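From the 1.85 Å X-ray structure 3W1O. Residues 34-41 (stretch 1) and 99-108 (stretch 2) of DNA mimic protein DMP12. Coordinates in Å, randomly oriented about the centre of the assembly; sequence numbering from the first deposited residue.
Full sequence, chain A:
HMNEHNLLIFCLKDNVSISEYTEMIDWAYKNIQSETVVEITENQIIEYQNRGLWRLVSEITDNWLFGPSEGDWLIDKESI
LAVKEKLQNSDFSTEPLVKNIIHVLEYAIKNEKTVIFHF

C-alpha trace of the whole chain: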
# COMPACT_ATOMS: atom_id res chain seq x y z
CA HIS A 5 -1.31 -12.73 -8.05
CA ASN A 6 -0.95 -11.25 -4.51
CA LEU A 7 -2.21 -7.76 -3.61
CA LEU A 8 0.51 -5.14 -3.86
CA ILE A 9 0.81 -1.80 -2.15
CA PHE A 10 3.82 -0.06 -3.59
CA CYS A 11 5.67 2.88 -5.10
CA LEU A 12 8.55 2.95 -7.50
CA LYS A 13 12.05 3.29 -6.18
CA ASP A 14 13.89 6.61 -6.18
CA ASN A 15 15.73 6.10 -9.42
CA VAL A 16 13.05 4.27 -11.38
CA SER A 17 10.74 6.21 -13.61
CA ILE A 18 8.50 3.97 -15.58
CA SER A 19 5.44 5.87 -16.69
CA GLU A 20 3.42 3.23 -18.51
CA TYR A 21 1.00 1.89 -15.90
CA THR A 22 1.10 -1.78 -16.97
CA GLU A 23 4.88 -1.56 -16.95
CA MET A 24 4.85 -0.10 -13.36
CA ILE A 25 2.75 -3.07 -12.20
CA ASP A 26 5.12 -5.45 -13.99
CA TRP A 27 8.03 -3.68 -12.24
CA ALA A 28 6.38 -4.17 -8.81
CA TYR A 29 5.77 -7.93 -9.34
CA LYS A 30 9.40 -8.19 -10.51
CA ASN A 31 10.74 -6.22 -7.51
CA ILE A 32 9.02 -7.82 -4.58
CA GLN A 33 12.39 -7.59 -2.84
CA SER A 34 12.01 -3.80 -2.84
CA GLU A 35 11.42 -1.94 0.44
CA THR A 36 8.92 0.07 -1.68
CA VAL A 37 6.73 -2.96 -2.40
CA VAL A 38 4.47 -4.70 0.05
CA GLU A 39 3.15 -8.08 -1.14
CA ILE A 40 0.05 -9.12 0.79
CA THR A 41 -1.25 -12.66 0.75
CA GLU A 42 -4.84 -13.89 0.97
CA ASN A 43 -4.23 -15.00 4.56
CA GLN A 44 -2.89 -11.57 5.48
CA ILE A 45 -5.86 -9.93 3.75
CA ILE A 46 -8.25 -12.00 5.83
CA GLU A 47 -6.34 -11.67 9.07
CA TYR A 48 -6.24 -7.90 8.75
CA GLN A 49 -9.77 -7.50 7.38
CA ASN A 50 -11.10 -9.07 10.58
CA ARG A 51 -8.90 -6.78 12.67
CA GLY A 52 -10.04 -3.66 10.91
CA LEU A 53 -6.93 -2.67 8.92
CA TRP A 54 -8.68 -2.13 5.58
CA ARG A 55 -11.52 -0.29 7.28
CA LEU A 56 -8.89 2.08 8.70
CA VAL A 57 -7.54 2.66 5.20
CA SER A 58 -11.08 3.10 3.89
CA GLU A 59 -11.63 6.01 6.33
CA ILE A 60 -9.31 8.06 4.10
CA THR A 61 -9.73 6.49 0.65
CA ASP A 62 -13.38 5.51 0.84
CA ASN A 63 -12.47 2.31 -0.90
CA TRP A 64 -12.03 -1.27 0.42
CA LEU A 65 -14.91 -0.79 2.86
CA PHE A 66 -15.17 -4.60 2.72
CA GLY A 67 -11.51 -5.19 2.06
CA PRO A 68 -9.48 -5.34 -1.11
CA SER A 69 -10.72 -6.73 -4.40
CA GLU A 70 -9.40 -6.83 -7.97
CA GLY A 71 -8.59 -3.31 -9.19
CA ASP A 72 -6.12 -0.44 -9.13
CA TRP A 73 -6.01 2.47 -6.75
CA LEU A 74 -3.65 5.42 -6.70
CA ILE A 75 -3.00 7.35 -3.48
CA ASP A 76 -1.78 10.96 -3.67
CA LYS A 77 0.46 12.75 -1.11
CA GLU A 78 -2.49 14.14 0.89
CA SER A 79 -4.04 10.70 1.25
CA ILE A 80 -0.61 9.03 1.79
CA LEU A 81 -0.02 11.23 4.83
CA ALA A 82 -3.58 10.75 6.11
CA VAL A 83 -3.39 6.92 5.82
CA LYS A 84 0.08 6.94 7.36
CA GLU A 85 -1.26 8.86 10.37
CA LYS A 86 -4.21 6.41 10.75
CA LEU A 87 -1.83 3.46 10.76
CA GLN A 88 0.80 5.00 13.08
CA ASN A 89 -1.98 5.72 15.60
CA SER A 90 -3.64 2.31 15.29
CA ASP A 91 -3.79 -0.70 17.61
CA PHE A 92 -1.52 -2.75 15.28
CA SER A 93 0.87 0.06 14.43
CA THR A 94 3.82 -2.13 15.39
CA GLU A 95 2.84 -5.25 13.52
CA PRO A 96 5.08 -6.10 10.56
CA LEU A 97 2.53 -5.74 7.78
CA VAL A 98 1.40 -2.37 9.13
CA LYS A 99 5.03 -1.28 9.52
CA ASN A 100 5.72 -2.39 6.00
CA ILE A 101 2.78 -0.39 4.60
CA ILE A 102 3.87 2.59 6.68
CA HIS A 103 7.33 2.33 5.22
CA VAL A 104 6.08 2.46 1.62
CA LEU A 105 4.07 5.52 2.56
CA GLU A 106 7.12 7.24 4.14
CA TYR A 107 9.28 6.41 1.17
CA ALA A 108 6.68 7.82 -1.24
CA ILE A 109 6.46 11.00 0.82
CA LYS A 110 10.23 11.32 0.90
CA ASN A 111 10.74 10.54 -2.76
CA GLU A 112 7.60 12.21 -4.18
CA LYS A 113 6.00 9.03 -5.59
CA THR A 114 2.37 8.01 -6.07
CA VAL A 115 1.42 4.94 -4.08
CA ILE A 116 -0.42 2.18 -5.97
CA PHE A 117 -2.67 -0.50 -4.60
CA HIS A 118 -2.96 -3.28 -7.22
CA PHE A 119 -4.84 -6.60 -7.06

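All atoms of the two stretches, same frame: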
# COMPACT_ATOMS: atom_id res chain seq x y z
N SER A 34 11.92 -5.21 -3.20
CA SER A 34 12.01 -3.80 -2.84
C SER A 34 11.33 -3.42 -1.51
O SER A 34 10.22 -3.86 -1.20
CB SER A 34 11.53 -2.90 -4.01
OG SER A 34 11.51 -1.54 -3.60
N GLU A 35 11.99 -2.54 -0.74
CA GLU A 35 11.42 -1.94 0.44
C GLU A 35 10.18 -1.10 0.06
O GLU A 35 9.37 -0.74 0.92
CB GLU A 35 12.47 -1.03 1.15
CG GLU A 35 12.75 0.29 0.42
CD GLU A 35 13.83 1.09 1.12
OE1 GLU A 35 13.50 1.70 2.16
OE2 GLU A 35 14.97 1.11 0.62
N THR A 36 10.03 -0.81 -1.22
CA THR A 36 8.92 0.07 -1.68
C THR A 36 7.70 -0.74 -2.08
O THR A 36 6.70 -0.17 -2.50
CB THR A 36 9.30 0.96 -2.87
OG1 THR A 36 9.55 0.14 -4.04
CG2 THR A 36 10.56 1.84 -2.52
N VAL A 37 7.79 -2.08 -1.95
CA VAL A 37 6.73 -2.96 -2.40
C VAL A 37 6.28 -3.78 -1.22
O VAL A 37 7.12 -4.42 -0.53
CB VAL A 37 7.13 -3.89 -3.56
CG1 VAL A 37 5.99 -4.92 -3.81
CG2 VAL A 37 7.45 -3.12 -4.82
N VAL A 38 4.98 -3.76 -0.94
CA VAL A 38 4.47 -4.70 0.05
C VAL A 38 3.61 -5.73 -0.71
O VAL A 38 2.64 -5.37 -1.35
CB VAL A 38 3.61 -4.00 1.11
CG1 VAL A 38 3.16 -5.02 2.16
CG2 VAL A 38 4.41 -2.88 1.80
N GLU A 39 3.94 -7.01 -0.58
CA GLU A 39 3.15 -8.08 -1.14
C GLU A 39 2.28 -8.62 -0.02
O GLU A 39 2.79 -8.91 1.06
CB GLU A 39 4.12 -9.18 -1.62
CG GLU A 39 3.45 -10.40 -2.17
CD GLU A 39 4.47 -11.47 -2.50
OE1 GLU A 39 5.45 -11.66 -1.73
OE2 GLU A 39 4.27 -12.10 -3.54
N ILE A 40 0.98 -8.78 -0.27
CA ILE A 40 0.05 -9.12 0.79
C ILE A 40 -0.71 -10.36 0.38
O ILE A 40 -1.39 -10.34 -0.63
CB ILE A 40 -0.92 -7.99 1.09
CG1 ILE A 40 -0.13 -6.72 1.36
CG2 ILE A 40 -1.80 -8.32 2.34
CD1 ILE A 40 -1.00 -5.47 1.71
N THR A 41 -0.64 -11.42 1.19
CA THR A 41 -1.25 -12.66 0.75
C THR A 41 -2.73 -12.70 1.11
O THR A 41 -3.20 -11.92 1.92
CB THR A 41 -0.56 -13.84 1.44
OG1 THR A 41 -0.79 -13.72 2.85
CG2 THR A 41 0.93 -13.79 1.16
N LYS A 99 3.77 -1.98 9.66
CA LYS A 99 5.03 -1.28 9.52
C LYS A 99 5.49 -1.23 8.07
O LYS A 99 6.05 -0.22 7.64
CB LYS A 99 6.15 -1.94 10.35
CG LYS A 99 5.99 -1.76 11.89
CD LYS A 99 7.06 -2.62 12.64
CE LYS A 99 8.47 -2.19 12.19
NZ LYS A 99 9.39 -2.74 13.17
N ASN A 100 5.29 -2.33 7.36
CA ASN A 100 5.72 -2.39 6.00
C ASN A 100 4.92 -1.41 5.13
O ASN A 100 5.48 -0.80 4.22
CB ASN A 100 5.61 -3.81 5.49
CG ASN A 100 6.71 -4.70 6.06
OD1 ASN A 100 7.75 -4.20 6.46
ND2 ASN A 100 6.45 -5.99 6.12
N ILE A 101 3.62 -1.32 5.39
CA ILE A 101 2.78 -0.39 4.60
C ILE A 101 3.21 1.02 4.95
O ILE A 101 3.48 1.83 4.06
CB ILE A 101 1.27 -0.59 4.88
CG1 ILE A 101 0.83 -1.92 4.27
CG2 ILE A 101 0.45 0.55 4.25
CD1 ILE A 101 -0.62 -2.33 4.69
N ILE A 102 3.40 1.26 6.24
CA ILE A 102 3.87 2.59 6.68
C ILE A 102 5.16 2.99 5.97
O ILE A 102 5.36 4.16 5.54
CB ILE A 102 4.02 2.66 8.21
CG1 ILE A 102 2.65 2.71 8.89
CG2 ILE A 102 4.87 3.88 8.62
CD1 ILE A 102 2.74 2.43 10.46
N HIS A 103 6.05 2.01 5.81
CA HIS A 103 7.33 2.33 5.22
C HIS A 103 7.21 2.76 3.76
O HIS A 103 7.95 3.66 3.30
CB HIS A 103 8.26 1.13 5.26
CG HIS A 103 9.64 1.50 4.84
ND1 HIS A 103 10.44 2.31 5.62
CD2 HIS A 103 10.31 1.28 3.69
CE1 HIS A 103 11.58 2.52 4.99
NE2 HIS A 103 11.53 1.91 3.81
N VAL A 104 6.36 2.05 3.01
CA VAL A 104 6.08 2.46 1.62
C VAL A 104 5.55 3.87 1.59
O VAL A 104 5.99 4.69 0.78
CB VAL A 104 5.04 1.55 0.96
CG1 VAL A 104 4.69 2.12 -0.49
CG2 VAL A 104 5.68 0.15 0.86
N LEU A 105 4.64 4.17 2.48
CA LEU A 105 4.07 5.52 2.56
C LEU A 105 5.17 6.58 2.85
O LEU A 105 5.29 7.59 2.15
CB LEU A 105 2.94 5.58 3.60
CG LEU A 105 1.78 4.58 3.37
CD1 LEU A 105 0.75 4.73 4.48
CD2 LEU A 105 1.14 4.74 1.97
N GLU A 106 6.00 6.32 3.84
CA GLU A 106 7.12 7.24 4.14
C GLU A 106 8.05 7.43 2.96
O GLU A 106 8.48 8.57 2.66
CB GLU A 106 7.90 6.74 5.37
CG GLU A 106 7.08 6.83 6.62
CD GLU A 106 7.79 6.38 7.88
OE1 GLU A 106 8.86 5.77 7.75
OE2 GLU A 106 7.25 6.63 8.99
N TYR A 107 8.36 6.34 2.27
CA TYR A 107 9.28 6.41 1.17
C TYR A 107 8.65 7.29 0.08
O TYR A 107 9.36 8.05 -0.63
CB TYR A 107 9.52 5.02 0.60
CG TYR A 107 10.61 4.92 -0.43
CD1 TYR A 107 11.87 4.44 -0.13
CD2 TYR A 107 10.35 5.29 -1.76
CE1 TYR A 107 12.88 4.31 -1.11
CE2 TYR A 107 11.37 5.21 -2.72
CZ TYR A 107 12.60 4.71 -2.41
OH TYR A 107 13.55 4.63 -3.39
N ALA A 108 7.37 7.12 -0.14
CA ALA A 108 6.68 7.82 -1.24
C ALA A 108 6.63 9.29 -0.90
O ALA A 108 6.74 10.12 -1.79
CB ALA A 108 5.26 7.29 -1.42
O HOH W 1 8.15 -1.77 3.19

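How does the strand lie on the helix? Strand 37-40 runs nearly antiparallel to helix 99-108, their directions 151° apart and their axes 8.2 Å apart at closest. A type I turn from Ser 34 to Val 37 precedes the strand and brings Thr 36 close to the helix.

What fills the space between them? Val 38 is the central bump. It points toward the helix and settles among Asn 100, Ile 101 and Val 104: CG2 of Val 38 lies 3.4 Å from Asn 100 O and 3.4 Å from Val 104 CG2. Val 38 and Val 104, both short and branched, meet methyl to methyl here. Farther along, the longer Ile 40 reaches in with its tip, Ile 40 CD1 to Ile 101 CD1 at 4.3 Å. All four apolar residues are buried; the stretches together bury 433 Å².

How does the turn grip the helix? The methyl of Thr 36 sits squarely over one face of the Tyr 107 ring, Thr 36 CG2 3.3 Å from the ring centroid, a CH-pi contact. Threonine suits both roles: its methyl covers the ring while OG1 accepts a hydrogen bond from Ser 34 OG.

What closes the exposed side? Glu 35 extends to the edge of the His 103 ring, where His 103 NE2 donates a nearly straight hydrogen bond to Glu 35 OE1 at 2.6 Å. A water bridges the backbones, donating to Glu 35 O (2.8 Å) and Asn 100 O (3.0 Å).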